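Local atomic coordinates of histidine--tRNA ligase (Thermus thermophilus, PDB entry 1H4V), a protein that joins L-histidine to tRNA(His) at the expense of ATP, releasing AMP and diphosphate, and so supplies histidyl-tRNA for protein synthesis. Residues E325-D330 with R354-Y359; A379-L384 with K397-G402; I334-E339 with R364-G369. One frame throughout, in Å; residues are numbered along the deposited sequence.

Contact 1 of 3, residues E325-D330 with R354-Y359; sequences EEKGPD and RLRAEY
Asp330 and Arg356 hold each other through a reciprocal pair of bonds: Arg356 N gives a nearly straight bond (174°) to Asp330 OD2 at 3.1 Å, and Asp330 N returns a weak, bent one to Arg356 O at 2.8 Å. They join the linker that leaves helix 309-318 to the edge of the alpha/beta anticodon-binding domain, whose outermost strand 357-359 lies parallel to strand 331-335. Asp330 OD2 is met on its anti side, somewhat above the carboxylate plane. Further back along the linker, Arg356 NH1 donates to Lys327 O at 2.8 Å from well above the plane of that carbonyl. Arg356 reaches it with CG anti to the backbone N (chi1 179°) and a chain extended as far as NE. Two other nitrogens of the same guanidinium, NE and NH2, grip Glu358 side-on in a salt bridge, both at OE2, with Arg356 NE 3.0 Å from Glu358 OE2. The group is thus fixed along two directions, while Pro329 N lies over the centre of one face and Gly328 C nearer its rim. An alanine in place of Arg356 would probably leave Lys327 O without this donor and the Glu358 carboxylate without this charged mate and freer to turn, though the backbone bonds to Asp330 need not be lost. Packing completes the joint: Arg356 CG rests on Pro329 CB at 3.7 Å, and Leu355, which leans on helix 412-419, brings CD1 to 3.8 Å from Asp330 OD2. Glu32 and Gly35 of the second subunit touch Arg356 and Glu358, placing the joint beside the dimer partner. Glu358 OE2, already holding two Arg356 nitrogens, also touches the proline ring, 3.3 Å from Pro329 CB.

Contact 2 of 3, residues A379-L384 with K397-G402; sequences AFAGFL and KRLATG
Phe380 meets Arg398 with its CG anti to the carbonyl carbon, beside the backbone N (chi1 -74°), and Arg398 answers with CG anti to its backbone N (chi1 -174°), the chain running extended to NE. The two side chains meet on one face of the sheet. Arg398 CG sits over the ring, 4.3 Å from the Phe380 centroid and 27° off its normal, a CH-pi contact, while Arg398 CB lies 3.5 Å from Phe380 CE2. Farther out, Arg398 NH1 comes close to Phe380 CE1 and CZ, the guanidinium plane inclined to that of the ring. Beneath them the backbones form an antiparallel ladder in which Phe380 and Arg398 are a non-hydrogen-bonded pair. Ala381 and Lys397 form the adjoining hydrogen-bonded pair, with Ala381 N to Lys397 O at 3.1 Å and Lys397 N to Ala381 O at 3.0 Å. Past the end of the strand, Leu399 N still reaches Ala379 O at 3.1 Å. On the other face Leu399 CD2 packs on Ala381 CB at 3.6 Å. The chain next turns toward strand 404-408, the other arm of a beta hairpin, and Lys397 NZ ties into this turn by donating to Gly402 O at 2.9 Å. Strand 380-384 is bordered by strand 331-335 and strand 393-398; the Phe380 side chain touches Tyr415, Leu416 and Ala419 of helix 412-419, whereas Ala381 and Leu399 meet Ala373 of helix 366-375.

Contact 3 of 3, residues I334-E339 with R364-G369; sequences IPLTEE and RKPAKG
Gly369, whose CA lies against Ile334, donates from N to Lys365 O at 2.9 Å, a bond that closes the first turn of helix 366-375 behind the N-cap residue Lys365. No hydrogen bond crosses between the segments, and most of the touch is between carbon atoms. Ile334 CG1 lies 3.6 Å from Gly369 CA, and a beta carbon on that glycine would clash with Ile334 CG2, so bare backbone lets the helix come this near the strand. Arg364 crosses Ile334 at about a right angle: with CG held between the backbone N and carbonyl carbon (chi1 63°) and the chain bent further on, it brings CD to 3.8 Å from Ile334 CG2. Its NE leads on to a salt bridge with Glu372. At the other end Leu336 CD2 lies 3.3 Å from Arg364 O and 3.9 Å from Pro366 CG. In the anticodon-binding domain, this joins the end of strand 331-335 to the start of helix 366-375; Phe383 of strand 380-384 packs beside Ile334 and Pro366, while Pro335 meets Ala340 and Val341 of helix 338-351, which Thr337 N-caps through Ala340 N.

How the contacts relate
All three contacts reach one mixed sheet, that of the anticodon-binding domain. Contact 1 belongs to its edge strand 357-359 and the linker, contact 2 to the pairing of strands 380-384 and 393-398, and contact 3 to the end of strand 331-335 and a helix start. None is wholly core. Contact 1, near the second subunit, rests on hydrogen bonds to backbone atoms, with a salt bridge inside 354-359 steadying Arg356; contact 2 combines strand pairing with an aromatic face; contact 3 has no hydrogen bond between its segments. Contact 2 bridges the others: Asp330 O probably accepts from Phe380 N at 2.9 Å, and Gly382 O and Leu384 O likewise from Ile334 N and Leu336 N.

Contact 1 of 3, residues E325-D330 with R354-Y359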
# COMPACT_ATOMS: atom_id res chain seq x y z
N GLU A 325 5.01 13.16 18.22
CA GLU A 325 3.66 12.73 18.55
C GLU A 325 2.69 13.03 17.42
O GLU A 325 2.88 13.97 16.65
CB GLU A 325 3.18 13.40 19.84
CG GLU A 325 4.02 13.08 21.07
CD GLU A 325 4.19 11.58 21.28
OE1 GLU A 325 3.19 10.85 21.20
OE2 GLU A 325 5.34 11.14 21.54
N GLU A 326 1.65 12.21 17.33
CA GLU A 326 0.61 12.37 16.32
C GLU A 326 0.01 13.76 16.48
O GLU A 326 -0.29 14.18 17.60
CB GLU A 326 -0.48 11.31 16.53
CG GLU A 326 -1.55 11.23 15.44
CD GLU A 326 -1.08 10.50 14.19
OE1 GLU A 326 -0.27 11.08 13.43
OE2 GLU A 326 -1.51 9.35 13.97
N LYS A 327 -0.16 14.48 15.38
CA LYS A 327 -0.74 15.82 15.47
C LYS A 327 -2.19 15.71 15.93
O LYS A 327 -2.87 14.72 15.65
CB LYS A 327 -0.68 16.53 14.12
CG LYS A 327 -0.83 18.05 14.24
CD LYS A 327 -1.39 18.68 12.98
CE LYS A 327 -2.85 18.29 12.79
NZ LYS A 327 -3.50 19.01 11.65
N GLY A 328 -2.66 16.73 16.64
CA GLY A 328 -4.03 16.73 17.11
C GLY A 328 -4.97 17.48 16.18
O GLY A 328 -4.53 18.13 15.24
N PRO A 329 -6.28 17.40 16.41
CA PRO A 329 -7.21 18.10 15.53
C PRO A 329 -7.08 19.61 15.69
O PRO A 329 -6.56 20.09 16.70
CB PRO A 329 -8.57 17.60 16.01
CG PRO A 329 -8.34 17.45 17.47
CD PRO A 329 -7.01 16.74 17.50
N ASP A 330 -7.53 20.35 14.69
CA ASP A 330 -7.48 21.81 14.75
C ASP A 330 -8.55 22.30 15.73
O ASP A 330 -8.38 23.33 16.36
CB ASP A 330 -7.73 22.42 13.37
CG ASP A 330 -6.65 22.07 12.37
OD1 ASP A 330 -5.46 22.15 12.74
OD2 ASP A 330 -6.98 21.73 11.22
N ARG A 354 -11.33 20.67 5.25
CA ARG A 354 -10.27 21.68 5.22
C ARG A 354 -9.61 21.80 6.58
O ARG A 354 -8.42 22.06 6.70
CB ARG A 354 -10.82 23.04 4.80
CG ARG A 354 -9.80 24.17 4.90
CD ARG A 354 -10.34 25.47 4.34
NE ARG A 354 -10.50 25.42 2.89
CZ ARG A 354 -10.80 26.46 2.13
NH1 ARG A 354 -10.99 27.65 2.68
NH2 ARG A 354 -10.91 26.31 0.81
N LEU A 355 -10.40 21.59 7.62
CA LEU A 355 -9.89 21.66 8.98
C LEU A 355 -10.18 20.32 9.62
O LEU A 355 -11.14 19.66 9.25
CB LEU A 355 -10.62 22.77 9.74
CG LEU A 355 -9.90 24.02 10.24
CD1 LEU A 355 -8.80 24.46 9.28
CD2 LEU A 355 -10.93 25.11 10.41
N ARG A 356 -9.34 19.90 10.56
CA ARG A 356 -9.60 18.65 11.26
C ARG A 356 -10.41 19.04 12.51
O ARG A 356 -9.88 19.65 13.44
CB ARG A 356 -8.30 17.96 11.65
CG ARG A 356 -8.50 16.66 12.41
CD ARG A 356 -7.19 15.93 12.64
NE ARG A 356 -7.31 14.95 13.71
CZ ARG A 356 -6.27 14.36 14.30
NH1 ARG A 356 -5.04 14.65 13.92
NH2 ARG A 356 -6.48 13.49 15.29
N ALA A 357 -11.69 18.71 12.51
CA ALA A 357 -12.55 19.05 13.64
C ALA A 357 -13.23 17.83 14.24
O ALA A 357 -13.91 17.09 13.53
CB ALA A 357 -13.60 20.07 13.20
N GLU A 358 -13.04 17.64 15.54
CA GLU A 358 -13.63 16.51 16.23
C GLU A 358 -14.56 16.97 17.33
O GLU A 358 -14.58 18.15 17.69
CB GLU A 358 -12.53 15.60 16.78
CG GLU A 358 -11.71 14.94 15.67
CD GLU A 358 -10.53 14.14 16.19
OE1 GLU A 358 -10.74 13.24 17.03
OE2 GLU A 358 -9.39 14.42 15.75
N TYR A 359 -15.33 16.05 17.88
CA TYR A 359 -16.28 16.41 18.92
C TYR A 359 -16.56 15.24 19.85
O TYR A 359 -16.42 14.08 19.46
CB TYR A 359 -17.59 16.86 18.26
CG TYR A 359 -18.18 15.78 17.37
CD1 TYR A 359 -18.94 14.74 17.92
CD2 TYR A 359 -17.92 15.75 16.00
CE1 TYR A 359 -19.41 13.70 17.12
CE2 TYR A 359 -18.39 14.72 15.20
CZ TYR A 359 -19.13 13.69 15.77
OH TYR A 359 -19.55 12.64 15.00

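Contact 2 of 3, residues A379-L384 with K397-G402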
# COMPACT_ATOMS: atom_id res chain seq x y z
N ALA A 379 -5.67 22.39 18.68
CA ALA A 379 -5.21 23.77 18.58
C ALA A 379 -6.27 24.61 19.31
O ALA A 379 -5.95 25.46 20.13
CB ALA A 379 -5.09 24.19 17.13
N PHE A 380 -7.54 24.34 19.00
CA PHE A 380 -8.65 25.05 19.61
C PHE A 380 -9.64 24.11 20.26
O PHE A 380 -9.79 22.97 19.84
CB PHE A 380 -9.44 25.88 18.59
CG PHE A 380 -8.74 27.11 18.12
CD1 PHE A 380 -7.81 27.06 17.10
CD2 PHE A 380 -9.03 28.35 18.70
CE1 PHE A 380 -7.17 28.21 16.65
CE2 PHE A 380 -8.40 29.50 18.27
CZ PHE A 380 -7.47 29.44 17.24
N ALA A 381 -10.33 24.62 21.27
CA ALA A 381 -11.37 23.86 21.95
C ALA A 381 -12.62 24.67 21.63
O ALA A 381 -12.55 25.89 21.51
CB ALA A 381 -11.12 23.84 23.44
N GLY A 382 -13.75 24.00 21.46
CA GLY A 382 -14.99 24.70 21.16
C GLY A 382 -16.05 24.29 22.16
O GLY A 382 -16.08 23.15 22.62
N PHE A 383 -16.92 25.22 22.52
CA PHE A 383 -17.96 24.90 23.47
C PHE A 383 -19.33 25.26 22.96
O PHE A 383 -19.56 26.36 22.46
CB PHE A 383 -17.69 25.61 24.80
CG PHE A 383 -16.40 25.21 25.44
CD1 PHE A 383 -15.20 25.76 25.01
CD2 PHE A 383 -16.37 24.25 26.45
CE1 PHE A 383 -13.99 25.36 25.57
CE2 PHE A 383 -15.16 23.84 27.02
CZ PHE A 383 -13.97 24.40 26.58
N LEU A 384 -20.25 24.30 23.07
CA LEU A 384 -21.62 24.50 22.63
C LEU A 384 -22.60 24.16 23.74
O LEU A 384 -22.73 23.01 24.16
CB LEU A 384 -21.92 23.63 21.41
CG LEU A 384 -21.25 23.98 20.08
CD1 LEU A 384 -21.58 22.89 19.07
CD2 LEU A 384 -21.75 25.32 19.58
N LYS A 397 -11.54 28.67 22.14
CA LYS A 397 -10.45 28.96 23.04
C LYS A 397 -9.16 28.42 22.47
O LYS A 397 -8.99 27.21 22.36
CB LYS A 397 -10.71 28.34 24.41
CG LYS A 397 -9.65 28.69 25.45
CD LYS A 397 -9.89 27.95 26.76
CE LYS A 397 -9.04 28.53 27.87
NZ LYS A 397 -9.38 29.97 28.08
N ARG A 398 -8.25 29.31 22.09
CA ARG A 398 -6.97 28.87 21.57
C ARG A 398 -6.24 28.31 22.78
O ARG A 398 -5.84 29.05 23.67
CB ARG A 398 -6.21 30.03 20.94
CG ARG A 398 -4.93 29.61 20.25
CD ARG A 398 -4.40 30.69 19.32
NE ARG A 398 -3.22 30.23 18.58
CZ ARG A 398 -3.20 29.15 17.80
NH1 ARG A 398 -4.29 28.42 17.64
NH2 ARG A 398 -2.08 28.80 17.17
N LEU A 399 -6.08 26.99 22.82
CA LEU A 399 -5.44 26.33 23.94
C LEU A 399 -4.05 26.86 24.29
O LEU A 399 -3.77 27.14 25.45
CB LEU A 399 -5.40 24.82 23.71
CG LEU A 399 -6.75 24.11 23.50
CD1 LEU A 399 -6.55 22.61 23.61
CD2 LEU A 399 -7.75 24.55 24.52
N ALA A 400 -3.20 27.01 23.28
CA ALA A 400 -1.84 27.49 23.50
C ALA A 400 -1.72 28.87 24.16
O ALA A 400 -0.77 29.12 24.90
CB ALA A 400 -1.07 27.48 22.18
N THR A 401 -2.66 29.77 23.89
CA THR A 401 -2.59 31.10 24.48
C THR A 401 -3.72 31.43 25.46
O THR A 401 -3.70 32.49 26.09
CB THR A 401 -2.57 32.19 23.39
OG1 THR A 401 -3.87 32.30 22.80
CG2 THR A 401 -1.54 31.84 22.31
N GLY A 402 -4.70 30.54 25.57
CA GLY A 402 -5.81 30.78 26.49
C GLY A 402 -6.86 31.76 25.98
O GLY A 402 -7.91 31.91 26.59

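Contact 3 of 3, residues I334-E339 with R364-G369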
# COMPACT_ATOMS: atom_id res chain seq x y z
N ILE A 334 -16.78 20.61 22.38
CA ILE A 334 -17.34 20.05 23.60
C ILE A 334 -18.80 20.47 23.76
O ILE A 334 -19.09 21.64 24.05
CB ILE A 334 -16.56 20.52 24.86
CG1 ILE A 334 -15.13 19.99 24.83
CG2 ILE A 334 -17.27 20.06 26.14
CD1 ILE A 334 -14.26 20.66 23.84
N PRO A 335 -19.74 19.54 23.57
CA PRO A 335 -21.17 19.88 23.72
C PRO A 335 -21.46 19.92 25.22
O PRO A 335 -21.00 19.05 25.95
CB PRO A 335 -21.88 18.74 23.00
CG PRO A 335 -20.96 17.58 23.20
CD PRO A 335 -19.58 18.18 23.02
N LEU A 336 -22.18 20.93 25.68
CA LEU A 336 -22.48 21.02 27.11
C LEU A 336 -23.82 20.38 27.46
O LEU A 336 -24.02 19.93 28.58
CB LEU A 336 -22.43 22.47 27.56
CG LEU A 336 -21.05 23.07 27.31
CD1 LEU A 336 -21.02 24.53 27.73
CD2 LEU A 336 -20.02 22.27 28.08
N THR A 337 -24.73 20.36 26.50
CA THR A 337 -26.03 19.74 26.73
C THR A 337 -26.16 18.60 25.74
O THR A 337 -25.36 18.48 24.81
CB THR A 337 -27.21 20.72 26.52
OG1 THR A 337 -27.23 21.16 25.16
CG2 THR A 337 -27.09 21.91 27.45
N GLU A 338 -27.18 17.77 25.93
CA GLU A 338 -27.43 16.63 25.06
C GLU A 338 -27.83 17.09 23.67
O GLU A 338 -27.49 16.45 22.68
CB GLU A 338 -28.52 15.75 25.66
CG GLU A 338 -28.60 14.38 24.99
CD GLU A 338 -27.44 13.47 25.37
OE1 GLU A 338 -27.18 12.51 24.61
OE2 GLU A 338 -26.80 13.71 26.42
N GLU A 339 -28.58 18.18 23.58
CA GLU A 339 -29.01 18.70 22.28
C GLU A 339 -27.83 19.27 21.51
O GLU A 339 -27.84 19.30 20.27
CB GLU A 339 -30.08 19.79 22.44
CG GLU A 339 -30.49 20.43 21.12
CD GLU A 339 -31.24 21.76 21.28
OE1 GLU A 339 -31.43 22.45 20.25
OE2 GLU A 339 -31.62 22.12 22.42
N ARG A 364 -20.52 17.12 28.95
CA ARG A 364 -19.59 17.09 30.07
C ARG A 364 -19.37 18.53 30.52
O ARG A 364 -19.75 19.47 29.83
CB ARG A 364 -18.26 16.44 29.65
CG ARG A 364 -17.50 17.18 28.57
CD ARG A 364 -17.57 16.46 27.23
NE ARG A 364 -16.66 15.32 27.14
CZ ARG A 364 -17.04 14.05 27.09
NH1 ARG A 364 -18.33 13.74 27.13
NH2 ARG A 364 -16.13 13.09 26.99
N LYS A 365 -18.77 18.70 31.69
CA LYS A 365 -18.52 20.04 32.21
C LYS A 365 -17.48 20.72 31.32
O LYS A 365 -16.62 20.05 30.73
CB LYS A 365 -18.01 19.96 33.65
CG LYS A 365 -18.93 19.23 34.61
CD LYS A 365 -20.27 19.93 34.74
CE LYS A 365 -21.10 19.32 35.86
NZ LYS A 365 -20.39 19.41 37.17
N PRO A 366 -17.54 22.06 31.22
CA PRO A 366 -16.59 22.82 30.39
C PRO A 366 -15.15 22.49 30.73
O PRO A 366 -14.33 22.27 29.84
CB PRO A 366 -16.94 24.27 30.72
CG PRO A 366 -18.39 24.21 30.99
CD PRO A 366 -18.51 22.97 31.85
N ALA A 367 -14.84 22.45 32.02
CA ALA A 367 -13.50 22.18 32.49
C ALA A 367 -13.00 20.80 32.07
O ALA A 367 -11.86 20.66 31.64
CB ALA A 367 -13.44 22.32 34.00
N LYS A 368 -13.85 19.79 32.21
CA LYS A 368 -13.45 18.44 31.82
C LYS A 368 -13.25 18.37 30.30
O LYS A 368 -12.32 17.74 29.82
CB LYS A 368 -14.51 17.42 32.25
CG LYS A 368 -14.99 17.59 33.68
CD LYS A 368 -13.85 17.53 34.68
CE LYS A 368 -14.36 17.82 36.09
NZ LYS A 368 -15.03 19.15 36.17
N GLY A 369 -14.14 19.03 29.56
CA GLY A 369 -14.02 19.02 28.12
C GLY A 369 -12.73 19.67 27.68
O GLY A 369 -12.01 19.14 26.84